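Local coordinates for protein helicase of the snf2/rad54 family (Sulfolobus solfataricus, PDB 1Z5Z) that probably couples ATP hydrolysis to movement along double-stranded DNA, as SWI2/SNF2 ATPases do, and is represented here by its C-terminal domain, at residues 81-86 with 125-130; 103-108 with 115-120; 166-171 with 179-184; 50-55 with 258-263. All blocks are in the same frame, centred on the assembly; numbering follows the deposited sequence.

Interaction 1 of 4, residues 81-86 with 125-130; sequences HPALLK and GKIIRN
I127 reaches from helix 122-136 to the short helix 83-86 and the residue leading into it, and its two branches find different partners. The CG2 methyl comes up obliquely to the H81 ring, 4.0 Å from its CD2. The other branch, CG1 with CD1 at its end, carries the terminal methyl to L84, whose CD2 is 4.0 Å from I127 CD1, with A83 CB a little farther from the same methyl. With chi1 at -77°, CG1 of I127 lies beside its own backbone N and CG2 is anti to that N, so that the branches diverge, CG2 toward H81 and CD1 toward L84. The ring itself is fixed from within its own segment: H81 ND1 accepts from A83 N at 2.9 Å, nearly straight at 166° and 8° out of the ring plane. The bond caps the turn that leads into helix 83-86, and it presents a flat, partly apolar group to a helix of the RecA-like helicase domain. The other ring nitrogen, NE2, is hydrogen-bonded to S91 O, which is consistent with a neutral imidazole protonated at NE2. Were H81 an alanine, A83 N and S91 O would probably lose their mates and a gap would open beside I127 CG2. M124, one turn before I127, touches both H81 and L84, and Q90 lies against I127.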
loop_
_atom_site.group_PDB
_atom_site.type_symbol
_atom_site.label_atom_id
_atom_site.label_comp_id
_atom_site.label_asym_id
_atom_site.label_seq_id
_atom_site.Cartn_x
_atom_site.Cartn_y
_atom_site.Cartn_z
ATOM N N HIS A 81 -5.006 6.661 0.623
ATOM C CA HIS A 81 -5.690 7.710 1.368
ATOM C C HIS A 81 -5.770 9.001 0.566
ATOM O O HIS A 81 -4.743 9.561 0.144
ATOM C CB HIS A 81 -4.970 7.982 2.678
ATOM C CG HIS A 81 -5.812 8.701 3.688
ATOM N ND1 HIS A 81 -6.371 9.943 3.453
ATOM C CD2 HIS A 81 -6.224 8.327 4.925
ATOM C CE1 HIS A 81 -7.095 10.299 4.499
ATOM N NE2 HIS A 81 -7.020 9.336 5.406
ATOM N N PRO A 82 -6.989 9.516 0.364
ATOM C CA PRO A 82 -7.133 10.747 -0.404
ATOM C C PRO A 82 -6.278 11.925 0.079
ATOM O O PRO A 82 -5.913 12.782 -0.719
ATOM C CB PRO A 82 -8.634 11.028 -0.330
ATOM C CG PRO A 82 -9.083 10.321 0.896
ATOM C CD PRO A 82 -8.300 9.036 0.836
ATOM N N ALA A 83 -5.929 11.967 1.356
ATOM C CA ALA A 83 -5.120 13.104 1.856
ATOM C C ALA A 83 -3.689 13.192 1.280
ATOM O O ALA A 83 -3.040 14.256 1.342
ATOM C CB ALA A 83 -5.049 13.060 3.366
ATOM N N LEU A 84 -3.174 12.085 0.737
ATOM C CA LEU A 84 -1.811 12.118 0.167
ATOM C C LEU A 84 -1.764 13.072 -1.054
ATOM O O LEU A 84 -0.711 13.572 -1.412
ATOM C CB LEU A 84 -1.383 10.709 -0.285
ATOM C CG LEU A 84 -1.244 9.644 0.805
ATOM C CD1 LEU A 84 -1.207 8.257 0.190
ATOM C CD2 LEU A 84 0.035 9.915 1.615
ATOM N N LEU A 85 -2.923 13.279 -1.688
ATOM C CA LEU A 85 -3.071 14.120 -2.870
ATOM C C LEU A 85 -3.923 15.376 -2.664
ATOM O O LEU A 85 -3.740 16.367 -3.359
ATOM C CB LEU A 85 -3.713 13.320 -4.007
ATOM C CG LEU A 85 -2.836 12.346 -4.775
ATOM C CD1 LEU A 85 -3.576 11.906 -6.010
ATOM C CD2 LEU A 85 -1.525 13.038 -5.177
ATOM N N LYS A 86 -4.879 15.328 -1.746
ATOM C CA LYS A 86 -5.752 16.483 -1.526
ATOM C C LYS A 86 -5.591 17.086 -0.158
ATOM O O LYS A 86 -6.262 18.048 0.188
ATOM C CB LYS A 86 -7.222 16.097 -1.694
ATOM C CG LYS A 86 -7.655 15.811 -3.098
ATOM C CD LYS A 86 -8.974 15.048 -3.092
ATOM C CE LYS A 86 -10.051 15.773 -2.312
ATOM N NZ LYS A 86 -11.359 15.069 -2.437
ATOM N N GLY A 125 2.885 6.346 5.762
ATOM C CA GLY A 125 3.404 5.878 7.034
ATOM C C GLY A 125 3.089 6.860 8.152
ATOM O O GLY A 125 2.687 6.434 9.249
ATOM N N LYS A 126 3.274 8.163 7.902
ATOM C CA LYS A 126 2.992 9.175 8.925
ATOM C C LYS A 126 1.503 9.249 9.256
ATOM O O LYS A 126 1.124 9.394 10.421
ATOM C CB LYS A 126 3.481 10.542 8.457
ATOM C CG LYS A 126 4.974 10.661 8.444
ATOM C CD LYS A 126 5.393 11.948 7.758
ATOM C CE LYS A 126 6.801 12.311 8.173
ATOM N NZ LYS A 126 7.286 13.536 7.492
ATOM N N ILE A 127 0.653 9.164 8.237
ATOM C CA ILE A 127 -0.789 9.202 8.460
ATOM C C ILE A 127 -1.203 8.010 9.355
ATOM O O ILE A 127 -1.914 8.166 10.357
ATOM C CB ILE A 127 -1.552 9.161 7.104
ATOM C CG1 ILE A 127 -1.497 10.549 6.443
ATOM C CG2 ILE A 127 -2.998 8.692 7.317
ATOM C CD1 ILE A 127 -1.959 10.561 4.996
ATOM N N ILE A 128 -0.733 6.824 9.005
ATOM C CA ILE A 128 -1.050 5.636 9.778
ATOM C C ILE A 128 -0.610 5.801 11.223
ATOM O O ILE A 128 -1.383 5.542 12.162
ATOM C CB ILE A 128 -0.340 4.430 9.202
ATOM C CG1 ILE A 128 -0.970 4.087 7.850
ATOM C CG2 ILE A 128 -0.473 3.252 10.131
ATOM C CD1 ILE A 128 -0.152 3.068 7.058
ATOM N N ARG A 129 0.628 6.253 11.381
ATOM C CA ARG A 129 1.234 6.455 12.688
ATOM C C ARG A 129 0.391 7.491 13.500
ATOM O O ARG A 129 0.081 7.274 14.680
ATOM C CB ARG A 129 2.673 6.936 12.470
ATOM C CG ARG A 129 3.620 6.696 13.621
ATOM C CD ARG A 129 3.787 7.904 14.501
ATOM N NE ARG A 129 4.739 8.864 13.934
ATOM C CZ ARG A 129 4.348 9.922 13.251
ATOM N NH1 ARG A 129 3.061 10.112 13.086
ATOM N NH2 ARG A 129 5.220 10.765 12.720
ATOM N N ASN A 130 0.004 8.590 12.859
ATOM C CA ASN A 130 -0.798 9.644 13.526
ATOM C C ASN A 130 -2.147 9.107 13.965
ATOM O O ASN A 130 -2.569 9.294 15.089
ATOM C CB ASN A 130 -1.021 10.825 12.573
ATOM C CG ASN A 130 0.292 11.534 12.202
ATOM O OD1 ASN A 130 1.265 11.403 12.905
ATOM N ND2 ASN A 130 0.299 12.289 11.107
#

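Interaction 2 of 4, residues 103-108 with 115-120; sequences EIIEEA and IAIFTQ
I115 stands at the start of strand 115-119 with its side chain turned to helix 96-110, and its longer branch makes the contact with A108. From CB the chain divides. CG1 lies beside the backbone N, with chi1 at -58°, and passes 4.0 Å from A108 CB; CD1, one bond farther on, comes to 3.8 Å from the same methyl. The other branch, CG2, is anti to the backbone N and turns along the strand, where it lies 4.3 Å from I117 CD1. Two residues on from I115, I117 faces the same side of the sheet, as alternation in a strand requires, and its CD1 meets I105 CD1 at 4.3 Å, one helical turn back from A108. The pairing is that of an alpha-beta unit: helix 96-110 ends, a short connection follows, and strand 115-119 enters the middle of the parallel sheet of the RecA-like helicase domain, between strands 167-171 and 186-189. All four touching residues are buried and apolar. The same face receives I132 of helix 122-136, which touches both I105 and I117, while F167 of the neighbouring strand lies against I105 and I115.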
loop_
_atom_site.group_PDB
_atom_site.type_symbol
_atom_site.label_atom_id
_atom_site.label_comp_id
_atom_site.label_asym_id
_atom_site.label_seq_id
_atom_site.Cartn_x
_atom_site.Cartn_y
_atom_site.Cartn_z
ATOM N N GLU A 103 -10.056 -2.193 12.080
ATOM C CA GLU A 103 -10.795 -3.406 12.434
ATOM C C GLU A 103 -9.819 -4.510 12.729
ATOM O O GLU A 103 -10.011 -5.265 13.687
ATOM C CB GLU A 103 -11.732 -3.878 11.318
ATOM C CG GLU A 103 -12.678 -2.794 10.828
ATOM C CD GLU A 103 -13.622 -3.260 9.722
ATOM O OE1 GLU A 103 -13.276 -4.181 8.953
ATOM O OE2 GLU A 103 -14.715 -2.676 9.625
ATOM N N ILE A 104 -8.760 -4.611 11.925
ATOM C CA ILE A 104 -7.777 -5.667 12.144
ATOM C C ILE A 104 -7.038 -5.414 13.447
ATOM O O ILE A 104 -6.783 -6.321 14.243
ATOM C CB ILE A 104 -6.743 -5.733 10.998
ATOM C CG1 ILE A 104 -7.399 -6.262 9.711
ATOM C CG2 ILE A 104 -5.577 -6.576 11.439
ATOM C CD1 ILE A 104 -6.575 -5.984 8.400
ATOM N N ILE A 105 -6.678 -4.160 13.651
ATOM C CA ILE A 105 -5.985 -3.782 14.863
ATOM C C ILE A 105 -6.792 -4.164 16.135
ATOM O O ILE A 105 -6.251 -4.726 17.104
ATOM C CB ILE A 105 -5.688 -2.246 14.843
ATOM C CG1 ILE A 105 -4.588 -1.955 13.799
ATOM C CG2 ILE A 105 -5.224 -1.776 16.220
ATOM C CD1 ILE A 105 -4.019 -0.524 13.886
ATOM N N GLU A 106 -8.085 -3.874 16.107
ATOM C CA GLU A 106 -8.953 -4.146 17.257
ATOM C C GLU A 106 -8.883 -5.641 17.585
ATOM O O GLU A 106 -8.559 -6.041 18.708
ATOM C CB GLU A 106 -10.377 -3.699 16.913
ATOM C CG GLU A 106 -11.320 -3.661 18.094
ATOM C CD GLU A 106 -12.631 -2.959 17.753
ATOM O OE1 GLU A 106 -13.379 -3.479 16.901
ATOM O OE2 GLU A 106 -12.904 -1.881 18.331
ATOM N N GLU A 107 -9.141 -6.466 16.586
ATOM C CA GLU A 107 -9.046 -7.890 16.780
ATOM C C GLU A 107 -7.632 -8.311 17.236
ATOM O O GLU A 107 -7.497 -9.139 18.125
ATOM C CB GLU A 107 -9.424 -8.629 15.488
ATOM C CG GLU A 107 -8.802 -10.000 15.373
ATOM C CD GLU A 107 -9.276 -10.768 14.156
ATOM O OE1 GLU A 107 -8.522 -11.635 13.660
ATOM O OE2 GLU A 107 -10.404 -10.521 13.697
ATOM N N ALA A 108 -6.579 -7.730 16.675
ATOM C CA ALA A 108 -5.252 -8.166 17.067
ATOM C C ALA A 108 -4.817 -7.769 18.480
ATOM O O ALA A 108 -4.214 -8.578 19.188
ATOM C CB ALA A 108 -4.225 -7.702 16.045
ATOM N N ILE A 115 1.963 -5.565 16.350
ATOM C CA ILE A 115 1.606 -5.346 14.952
ATOM C C ILE A 115 2.586 -4.492 14.135
ATOM O O ILE A 115 2.974 -3.411 14.566
ATOM C CB ILE A 115 0.200 -4.690 14.953
ATOM C CG1 ILE A 115 -0.775 -5.616 15.684
ATOM C CG2 ILE A 115 -0.274 -4.368 13.562
ATOM C CD1 ILE A 115 -1.753 -4.852 16.568
ATOM N N ALA A 116 2.995 -4.975 12.968
ATOM C CA ALA A 116 3.900 -4.196 12.098
ATOM C C ALA A 116 3.118 -3.846 10.827
ATOM O O ALA A 116 2.484 -4.713 10.232
ATOM C CB ALA A 116 5.174 -5.011 11.741
ATOM N N ILE A 117 3.148 -2.576 10.418
ATOM C CA ILE A 117 2.411 -2.139 9.234
ATOM C C ILE A 117 3.410 -1.521 8.218
ATOM O O ILE A 117 4.144 -0.591 8.552
ATOM C CB ILE A 117 1.335 -1.082 9.600
ATOM C CG1 ILE A 117 0.385 -1.650 10.680
ATOM C CG2 ILE A 117 0.574 -0.671 8.303
ATOM C CD1 ILE A 117 -0.464 -0.579 11.455
ATOM N N PHE A 118 3.427 -2.044 6.995
ATOM C CA PHE A 118 4.361 -1.589 5.964
ATOM C C PHE A 118 3.643 -0.814 4.890
ATOM O O PHE A 118 2.518 -1.160 4.541
ATOM C CB PHE A 118 5.028 -2.797 5.235
ATOM C CG PHE A 118 6.066 -3.566 6.064
ATOM C CD1 PHE A 118 5.677 -4.502 7.008
ATOM C CD2 PHE A 118 7.426 -3.352 5.859
ATOM C CE1 PHE A 118 6.651 -5.246 7.759
ATOM C CE2 PHE A 118 8.396 -4.059 6.579
ATOM C CZ PHE A 118 8.005 -5.015 7.537
ATOM N N THR A 119 4.289 0.219 4.347
ATOM C CA THR A 119 3.732 0.959 3.218
ATOM C C THR A 119 4.917 1.441 2.373
ATOM O O THR A 119 6.036 1.555 2.876
ATOM C CB THR A 119 2.868 2.191 3.640
ATOM O OG1 THR A 119 2.645 2.996 2.489
ATOM C CG2 THR A 119 3.564 3.067 4.687
ATOM N N GLN A 120 4.689 1.699 1.088
ATOM C CA GLN A 120 5.779 2.143 0.204
ATOM C C GLN A 120 5.906 3.660 0.241
ATOM O O GLN A 120 6.824 4.206 -0.374
ATOM C CB GLN A 120 5.487 1.736 -1.249
ATOM C CG GLN A 120 4.253 2.410 -1.858
ATOM C CD GLN A 120 3.799 1.704 -3.133
ATOM O OE1 GLN A 120 2.969 0.782 -3.102
ATOM N NE2 GLN A 120 4.336 2.118 -4.244
#

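Interaction 3 of 4, residues 166-171 with 179-184; sequences KFIVLS and INLTSA
L170 in extended strand 167-171 and I179 in the irregular segment 179-184 are the nearest backbone pair, their CA atoms 9.1 Å apart, so side chains alone bridge the two. The tightest approach joins L170 CD2 to I179 CG2 at 3.3 Å, closer than carbons usually come, the two side chains crossing at about a right angle. I179 has CG1 anti to its backbone N (chi1 -177°), which places the touching CG2 methyl between N and the carbonyl carbon. L181 meets the strand tip to tip: its CD1 lies 3.8 Å from I168 CG2 and 4.0 Å from L170 CD1, so one methyl fits against two alternate residues of the strand. Segment 179-184 belongs to a helix-free crossover from strand 167-171 to strand 186-189, which passes the strand 115-119 lying between them. In superfamily 2 helicases this connection probably corresponds to motif V, which in relatives faces nucleotide and DNA. From L181 to A184 the chain makes a type I beta turn, closed by A184 N to L181 O at 3.1 Å. Helix 149-161 lies against the cluster, I155 and F159 touching I168, I156 touching I179 and Q160 touching L181.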
loop_
_atom_site.group_PDB
_atom_site.type_symbol
_atom_site.label_atom_id
_atom_site.label_comp_id
_atom_site.label_asym_id
_atom_site.label_seq_id
_atom_site.Cartn_x
_atom_site.Cartn_y
_atom_site.Cartn_z
ATOM N N LYS A 166 3.299 -2.087 21.127
ATOM C CA LYS A 166 2.421 -2.893 20.321
ATOM C C LYS A 166 2.468 -2.690 18.817
ATOM O O LYS A 166 1.974 -3.546 18.093
ATOM C CB LYS A 166 0.991 -2.641 20.806
ATOM C CG LYS A 166 0.745 -3.226 22.192
ATOM C CD LYS A 166 0.813 -4.746 22.127
ATOM C CE LYS A 166 0.653 -5.379 23.497
ATOM N NZ LYS A 166 0.245 -6.794 23.351
ATOM N N PHE A 167 3.034 -1.561 18.369
ATOM C CA PHE A 167 3.061 -1.190 16.962
ATOM C C PHE A 167 4.403 -0.698 16.454
ATOM O O PHE A 167 5.294 -0.265 17.217
ATOM C CB PHE A 167 2.075 -0.032 16.684
ATOM C CG PHE A 167 0.653 -0.299 17.071
ATOM C CD1 PHE A 167 0.195 -0.007 18.364
ATOM C CD2 PHE A 167 -0.235 -0.845 16.156
ATOM C CE1 PHE A 167 -1.133 -0.259 18.738
ATOM C CE2 PHE A 167 -1.554 -1.103 16.512
ATOM C CZ PHE A 167 -2.010 -0.811 17.812
ATOM N N ILE A 168 4.536 -0.793 15.141
ATOM C CA ILE A 168 5.677 -0.210 14.435
ATOM C C ILE A 168 5.210 0.038 13.005
ATOM O O ILE A 168 4.555 -0.808 12.416
ATOM C CB ILE A 168 6.954 -1.095 14.455
ATOM C CG1 ILE A 168 8.095 -0.327 13.774
ATOM C CG2 ILE A 168 6.704 -2.482 13.800
ATOM C CD1 ILE A 168 9.491 -0.776 14.237
ATOM N N VAL A 169 5.506 1.210 12.450
ATOM C CA VAL A 169 5.098 1.507 11.079
ATOM C C VAL A 169 6.395 1.640 10.297
ATOM O O VAL A 169 7.386 2.183 10.802
ATOM C CB VAL A 169 4.235 2.813 10.986
ATOM C CG1 VAL A 169 3.988 3.158 9.544
ATOM C CG2 VAL A 169 2.872 2.622 11.687
ATOM N N LEU A 170 6.408 1.072 9.098
ATOM C CA LEU A 170 7.606 1.111 8.255
ATOM C C LEU A 170 7.262 1.569 6.857
ATOM O O LEU A 170 6.318 1.075 6.239
ATOM C CB LEU A 170 8.225 -0.286 8.134
ATOM C CG LEU A 170 8.623 -0.974 9.453
ATOM C CD1 LEU A 170 7.486 -1.898 9.981
ATOM C CD2 LEU A 170 9.849 -1.768 9.169
ATOM N N SER A 171 8.011 2.529 6.352
ATOM C CA SER A 171 7.749 2.946 5.002
ATOM C C SER A 171 9.006 2.528 4.289
ATOM O O SER A 171 10.102 2.921 4.693
ATOM C CB SER A 171 7.557 4.456 4.920
ATOM O OG SER A 171 8.810 5.097 4.806
ATOM N N ILE A 179 12.611 -5.493 6.242
ATOM C CA ILE A 179 13.267 -5.908 7.483
ATOM C C ILE A 179 12.430 -7.067 8.035
ATOM O O ILE A 179 11.237 -7.172 7.754
ATOM C CB ILE A 179 13.294 -4.751 8.492
ATOM C CG1 ILE A 179 14.040 -5.141 9.750
ATOM C CG2 ILE A 179 11.869 -4.380 8.889
ATOM C CD1 ILE A 179 14.481 -3.919 10.557
ATOM N N ASN A 180 13.046 -7.933 8.819
ATOM C CA ASN A 180 12.333 -9.072 9.375
ATOM C C ASN A 180 12.218 -8.891 10.882
ATOM O O ASN A 180 13.115 -9.260 11.628
ATOM C CB ASN A 180 13.073 -10.381 8.999
ATOM C CG ASN A 180 12.482 -11.608 9.677
ATOM O OD1 ASN A 180 11.302 -11.634 9.996
ATOM N ND2 ASN A 180 13.305 -12.630 9.891
ATOM N N LEU A 181 11.104 -8.305 11.323
ATOM C CA LEU A 181 10.891 -8.038 12.745
ATOM C C LEU A 181 10.240 -9.271 13.365
ATOM O O LEU A 181 9.030 -9.392 13.346
ATOM C CB LEU A 181 9.994 -6.800 12.910
ATOM C CG LEU A 181 10.665 -5.495 12.454
ATOM C CD1 LEU A 181 9.631 -4.410 12.236
ATOM C CD2 LEU A 181 11.718 -5.085 13.492
ATOM N N THR A 182 11.056 -10.172 13.908
ATOM C CA THR A 182 10.558 -11.421 14.489
ATOM C C THR A 182 9.601 -11.280 15.669
ATOM O O THR A 182 8.846 -12.210 15.976
ATOM C CB THR A 182 11.721 -12.318 14.919
ATOM O OG1 THR A 182 12.624 -11.546 15.700
ATOM C CG2 THR A 182 12.470 -12.856 13.695
ATOM N N SER A 183 9.613 -10.142 16.347
ATOM C CA SER A 183 8.679 -10.015 17.453
ATOM C C SER A 183 7.271 -9.690 17.010
ATOM O O SER A 183 6.367 -9.787 17.821
ATOM C CB SER A 183 9.163 -8.982 18.453
ATOM O OG SER A 183 10.445 -9.371 18.918
ATOM N N ALA A 184 7.057 -9.327 15.738
ATOM C CA ALA A 184 5.698 -9.050 15.286
ATOM C C ALA A 184 4.885 -10.359 15.121
ATOM O O ALA A 184 5.362 -11.348 14.558
ATOM C CB ALA A 184 5.725 -8.271 13.952
#

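Interaction 4 of 4, residues 50-55 with 258-263; sequences ENLFNN and EELRKV
The guanidinium of R261 is gripped in two ways: its NE forms a salt bridge with E265 OE1, while its flat surface is laid over the ring of F53. R261 CZ stands 4.0 Å from the centroid of that ring and 21° off the ring normal, a cation-pi contact over the face, with the two planes 26° apart. The stack is offset: NH1 is 3.6 Å above the ring plane, toward the rim. R261 leaves its helix with CG anti to the backbone N and then bends at chi3, which folds the guanidinium back over F53. The far end of the ring meets the other helix, F53 CZ being 3.5 Å from R261 CA and 4.2 Å from L260 CG. Segments 50-55 and 258-263 run antiparallel, their axes at 176° and 11.8 Å apart at closest approach. Their parent helices 39-55 and 257-264 pack with helix 61-78 as a helical bundle apart from the sheet, consistent with the helical subdomain that SWI2/SNF2 enzymes add to the RecA-like core. Deeper in, L52 and L260 touch tip to tip, CD2 of the one 3.8 Å from CD2 of the other. M67 and T71 of helix 61-78 lie against L52, and I68 against L260. Loss of the F53 ring, as with an alanine here, would probably leave the guanidinium without its aromatic platform, held by E265 but freer to swing, and open a gap beside L260. I264, later in helix 257-264, also touches F53.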
loop_
_atom_site.group_PDB
_atom_site.type_symbol
_atom_site.label_atom_id
_atom_site.label_comp_id
_atom_site.label_asym_id
_atom_site.label_seq_id
_atom_site.Cartn_x
_atom_site.Cartn_y
_atom_site.Cartn_z
ATOM N N GLU A 50 -9.459 8.572 -16.279
ATOM C CA GLU A 50 -10.010 9.250 -17.451
ATOM C C GLU A 50 -8.993 10.265 -17.974
ATOM O O GLU A 50 -8.785 10.380 -19.184
ATOM C CB GLU A 50 -11.364 9.895 -17.112
ATOM C CG GLU A 50 -12.451 8.830 -17.125
ATOM C CD GLU A 50 -13.852 9.361 -16.938
ATOM O OE1 GLU A 50 -14.200 9.738 -15.795
ATOM O OE2 GLU A 50 -14.614 9.395 -17.941
ATOM N N ASN A 51 -8.327 10.968 -17.069
ATOM C CA ASN A 51 -7.302 11.900 -17.503
ATOM C C ASN A 51 -6.198 11.131 -18.268
ATOM O O ASN A 51 -5.804 11.532 -19.360
ATOM C CB ASN A 51 -6.739 12.673 -16.303
ATOM C CG ASN A 51 -7.735 13.727 -15.763
ATOM O OD1 ASN A 51 -8.618 14.197 -16.495
ATOM N ND2 ASN A 51 -7.584 14.108 -14.494
ATOM N N LEU A 52 -5.727 10.000 -17.750
ATOM C CA LEU A 52 -4.697 9.286 -18.489
ATOM C C LEU A 52 -5.151 8.923 -19.905
ATOM O O LEU A 52 -4.429 9.187 -20.863
ATOM C CB LEU A 52 -4.257 8.008 -17.772
ATOM C CG LEU A 52 -3.171 7.275 -18.568
ATOM C CD1 LEU A 52 -1.966 8.219 -18.679
ATOM C CD2 LEU A 52 -2.762 5.968 -17.907
ATOM N N PHE A 53 -6.330 8.309 -20.049
ATOM C CA PHE A 53 -6.783 7.933 -21.377
ATOM C C PHE A 53 -7.167 9.077 -22.286
ATOM O O PHE A 53 -7.237 8.878 -23.500
ATOM C CB PHE A 53 -7.890 6.868 -21.312
ATOM C CG PHE A 53 -7.381 5.543 -20.812
ATOM C CD1 PHE A 53 -7.644 5.127 -19.510
ATOM C CD2 PHE A 53 -6.544 4.773 -21.599
ATOM C CE1 PHE A 53 -7.076 3.980 -19.012
ATOM C CE2 PHE A 53 -5.970 3.618 -21.100
ATOM C CZ PHE A 53 -6.233 3.228 -19.820
ATOM N N ASN A 54 -7.402 10.261 -21.728
ATOM C CA ASN A 54 -7.735 11.428 -22.543
ATOM C C ASN A 54 -6.475 11.948 -23.270
ATOM O O ASN A 54 -6.586 12.498 -24.351
ATOM C CB ASN A 54 -8.249 12.563 -21.647
ATOM C CG ASN A 54 -9.735 12.500 -21.345
ATOM O OD1 ASN A 54 -10.277 13.431 -20.732
ATOM N ND2 ASN A 54 -10.394 11.444 -21.748
ATOM N N ASN A 55 -5.290 11.764 -22.678
ATOM C CA ASN A 55 -4.049 12.291 -23.257
ATOM C C ASN A 55 -2.977 11.302 -23.697
ATOM O O ASN A 55 -2.017 11.695 -24.360
ATOM C CB ASN A 55 -3.414 13.276 -22.277
ATOM C CG ASN A 55 -4.362 14.374 -21.872
ATOM O OD1 ASN A 55 -4.768 15.187 -22.693
ATOM N ND2 ASN A 55 -4.731 14.400 -20.602
ATOM N N GLU A 258 -5.018 -0.784 -24.660
ATOM C CA GLU A 258 -6.164 -1.621 -24.321
ATOM C C GLU A 258 -5.809 -2.500 -23.133
ATOM O O GLU A 258 -6.596 -2.622 -22.202
ATOM C CB GLU A 258 -6.572 -2.496 -25.514
ATOM N N GLU A 259 -4.638 -3.126 -23.180
ATOM C CA GLU A 259 -4.181 -3.945 -22.073
ATOM C C GLU A 259 -4.062 -3.104 -20.812
ATOM O O GLU A 259 -4.431 -3.553 -19.717
ATOM C CB GLU A 259 -2.824 -4.555 -22.383
ATOM C CG GLU A 259 -2.872 -5.723 -23.341
ATOM C CD GLU A 259 -1.488 -6.113 -23.805
ATOM O OE1 GLU A 259 -1.287 -7.308 -24.086
ATOM O OE2 GLU A 259 -0.606 -5.223 -23.888
ATOM N N LEU A 260 -3.555 -1.879 -20.963
ATOM C CA LEU A 260 -3.402 -0.986 -19.816
ATOM C C LEU A 260 -4.772 -0.690 -19.162
ATOM O O LEU A 260 -4.926 -0.727 -17.939
ATOM C CB LEU A 260 -2.751 0.327 -20.252
ATOM C CG LEU A 260 -2.546 1.366 -19.138
ATOM C CD1 LEU A 260 -1.552 0.820 -18.127
ATOM C CD2 LEU A 260 -2.058 2.690 -19.717
ATOM N N ARG A 261 -5.771 -0.416 -19.977
ATOM C CA ARG A 261 -7.099 -0.099 -19.451
ATOM C C ARG A 261 -7.678 -1.259 -18.633
ATOM O O ARG A 261 -8.407 -1.043 -17.668
ATOM C CB ARG A 261 -8.041 0.258 -20.610
ATOM C CG ARG A 261 -9.427 0.722 -20.181
ATOM C CD ARG A 261 -10.263 1.224 -21.366
ATOM N NE ARG A 261 -10.728 2.574 -21.058
ATOM C CZ ARG A 261 -10.458 3.650 -21.785
ATOM N NH1 ARG A 261 -9.733 3.524 -22.878
ATOM N NH2 ARG A 261 -10.880 4.847 -21.388
ATOM N N LYS A 262 -7.332 -2.479 -19.012
ATOM C CA LYS A 262 -7.810 -3.684 -18.313
ATOM C C LYS A 262 -7.195 -3.692 -16.901
ATOM O O LYS A 262 -7.836 -4.011 -15.883
ATOM C CB LYS A 262 -7.373 -4.941 -19.104
ATOM C CG LYS A 262 -8.466 -6.013 -19.319
ATOM C CD LYS A 262 -9.801 -5.407 -19.809
ATOM C CE LYS A 262 -10.028 -5.518 -21.326
ATOM N NZ LYS A 262 -11.325 -4.891 -21.701
ATOM N N VAL A 263 -5.931 -3.302 -16.842
ATOM C CA VAL A 263 -5.233 -3.282 -15.575
ATOM C C VAL A 263 -5.666 -2.179 -14.621
ATOM O O VAL A 263 -5.939 -2.462 -13.445
ATOM C CB VAL A 263 -3.728 -3.178 -15.801
ATOM C CG1 VAL A 263 -3.003 -2.949 -14.462
ATOM C CG2 VAL A 263 -3.256 -4.469 -16.487
#

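How the interactions relate
Interactions 2 and 3 share the parallel sheet, whose neighbouring strands 115-119 and 167-171 they reach from different sides: interaction 2 is wholly buried beneath helices, interaction 3 only partly, where a crossover covers the strand. The backbones join them, for I117 O probably accepts from L170 N at 2.9 Å. Interaction 1 borders both, since G125 and I128 of helix 122-136 pack on residues of the two strands, and it adds a polar cap to its apolar contact. Interaction 4 stands apart, about 37 Å from interaction 3 between centres, across the chain's centre from interactions 2 and 3. There a stacked, partly exposed arginine accompanies leucine packing, whereas the sheet contacts use aliphatic side chains throughout.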